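Local coordinates for protein geranyltranstransferase (Methylococcus capsulatus, PDB 3TS7) that probably makes farnesyl diphosphate, a fifteen-carbon isoprenoid precursor, as a magnesium-dependent member of the FPP/GGPP synthase family, at residues Ala26-Ala31 against Asp121-Leu126. Residues are numbered along the deposited sequence; the frame is centred on the assembly and turned at random.
Sequences ARLPAA and DGLQAL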
loop_
_atom_site.group_PDB
_atom_site.type_symbol
_atom_site.label_atom_id
_atom_site.label_comp_id
_atom_site.label_asym_id
_atom_site.label_seq_id
_atom_site.Cartn_x
_atom_site.Cartn_y
_atom_site.Cartn_z
ATOM N N ALA B 26 -11.935 -10.525 -11.110
ATOM C CA ALA B 26 -11.945 -9.511 -12.156
ATOM C C ALA B 26 -10.908 -8.399 -11.944
ATOM O O ALA B 26 -10.476 -7.774 -12.913
ATOM C CB ALA B 26 -13.357 -8.919 -12.338
ATOM N N ARG B 27 -10.494 -8.165 -10.694
ATOM C CA ARG B 27 -9.517 -7.108 -10.394
ATOM C C ARG B 27 -8.102 -7.643 -10.135
ATOM O O ARG B 27 -7.173 -6.868 -9.918
ATOM C CB ARG B 27 -9.997 -6.236 -9.220
ATOM C CG ARG B 27 -11.107 -5.258 -9.590
ATOM C CD ARG B 27 -11.998 -4.878 -8.411
ATOM N NE ARG B 27 -13.108 -4.028 -8.845
ATOM C CZ ARG B 27 -14.275 -4.490 -9.302
ATOM N NH1 ARG B 27 -14.504 -5.794 -9.369
ATOM N NH2 ARG B 27 -15.213 -3.647 -9.697
ATOM N N LEU B 28 -7.936 -8.961 -10.136
ATOM C CA LEU B 28 -6.607 -9.519 -9.943
ATOM C C LEU B 28 -5.957 -9.807 -11.301
ATOM O O LEU B 28 -6.607 -10.391 -12.173
ATOM C CB LEU B 28 -6.652 -10.791 -9.096
ATOM C CG LEU B 28 -6.808 -10.590 -7.576
ATOM C CD1 LEU B 28 -7.147 -11.919 -6.918
ATOM C CD2 LEU B 28 -5.568 -9.969 -6.961
ATOM N N PRO B 29 -4.683 -9.400 -11.480
ATOM C CA PRO B 29 -3.993 -9.650 -12.759
ATOM C C PRO B 29 -3.887 -11.154 -13.032
ATOM O O PRO B 29 -3.645 -11.928 -12.102
ATOM C CB PRO B 29 -2.604 -9.037 -12.545
ATOM C CG PRO B 29 -2.753 -8.105 -11.353
ATOM C CD PRO B 29 -3.802 -8.747 -10.492
ATOM N N ALA B 30 -4.072 -11.540 -14.295
ATOM C CA ALA B 30 -4.177 -12.943 -14.719
ATOM C C ALA B 30 -3.004 -13.845 -14.328
ATOM O O ALA B 30 -1.845 -13.419 -14.318
ATOM C CB ALA B 30 -4.394 -13.017 -16.214
ATOM N N ALA B 31 -3.339 -15.101 -14.044
ATOM C CA ALA B 31 -2.400 -16.138 -13.611
ATOM C C ALA B 31 -1.389 -16.522 -14.701
ATOM O O ALA B 31 -0.287 -16.994 -14.397
ATOM C CB ALA B 31 -3.173 -17.378 -13.159
ATOM N N ASP B 121 2.920 -6.617 -0.855
ATOM C CA ASP B 121 3.219 -5.302 -1.396
ATOM C C ASP B 121 2.363 -4.944 -2.615
ATOM O O ASP B 121 1.837 -3.844 -2.697
ATOM C CB ASP B 121 4.700 -5.211 -1.737
ATOM C CG ASP B 121 5.561 -5.134 -0.516
ATOM O OD1 ASP B 121 5.009 -4.896 0.597
ATOM O OD2 ASP B 121 6.791 -5.297 -0.663
ATOM N N GLY B 122 2.208 -5.878 -3.543
ATOM C CA GLY B 122 1.418 -5.624 -4.752
ATOM C C GLY B 122 -0.074 -5.474 -4.475
ATOM O O GLY B 122 -0.745 -4.655 -5.104
ATOM N N LEU B 123 -0.583 -6.270 -3.536
ATOM C CA LEU B 123 -2.004 -6.196 -3.114
ATOM C C LEU B 123 -2.343 -4.857 -2.475
ATOM O O LEU B 123 -3.430 -4.307 -2.718
ATOM C CB LEU B 123 -2.376 -7.369 -2.181
ATOM C CG LEU B 123 -2.613 -8.704 -2.870
ATOM C CD1 LEU B 123 -2.610 -9.852 -1.890
ATOM C CD2 LEU B 123 -3.915 -8.690 -3.710
ATOM N N GLN B 124 -1.409 -4.294 -1.703
ATOM C CA GLN B 124 -1.673 -2.989 -1.093
ATOM C C GLN B 124 -1.791 -1.905 -2.157
ATOM O O GLN B 124 -2.751 -1.142 -2.157
ATOM C CB GLN B 124 -0.639 -2.575 -0.041
ATOM C CG GLN B 124 -1.021 -1.221 0.522
ATOM C CD GLN B 124 -0.305 -0.781 1.769
ATOM O OE1 GLN B 124 -0.743 0.170 2.417
ATOM N NE2 GLN B 124 0.804 -1.435 2.108
ATOM N N ALA B 125 -0.819 -1.855 -3.069
ATOM C CA ALA B 125 -0.862 -0.906 -4.172
ATOM C C ALA B 125 -2.124 -1.051 -5.063
ATOM O O ALA B 125 -2.695 -0.050 -5.496
ATOM C CB ALA B 125 0.418 -1.018 -5.008
ATOM N N LEU B 126 -2.521 -2.289 -5.319
ATOM C CA LEU B 126 -3.695 -2.636 -6.100
ATOM C C LEU B 126 -5.004 -2.164 -5.448
ATOM O O LEU B 126 -5.930 -1.759 -6.144
ATOM C CB LEU B 126 -3.756 -4.147 -6.229
ATOM C CG LEU B 126 -4.642 -4.814 -7.282
ATOM C CD1 LEU B 126 -4.276 -4.390 -8.719
ATOM C CD2 LEU B 126 -4.460 -6.307 -7.123
#
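In the all-helical prenyltransferase fold, Leu28 and Pro29, where the chain leaves helix 5-27, pack against Leu123 and Leu126 of helix 113-133. Leu28 touches through one methyl, CD2, which meets Leu126 CD2 at 3.8 Å and Leu123 CD2 at 3.9 Å, its side chain crossing that of Leu126 at about a right angle. Leucine suits both helical positions, three residues apart on one face: both are buried, and a branched apolar side chain sets a methyl against Leu28 without bringing a polar group that needs a partner. Leu126 swings its CG to the far side from its own N (chi1 -164°), which carries CD2 to the loop, 4.2 Å from Pro29 CD and 3.9 Å from Arg27 O. That proline carbon is apolar and fixed by the ring. Were Leu126 an alanine, a gap would probably open beside Leu28 and Pro29, leaving Leu28 CD2, within 121-126, only Leu123 to pack on. The guanidinium of Arg27 turns away to a salt bridge with Asp134, while Leu28 O and Pro29 O are both held by Arg43. Helix 36-46 closes over Leu28 and Leu123 through Val46, and helix 73-90 adds Phe81 against Leu28; Asp121 and Gln124 meet the second subunit.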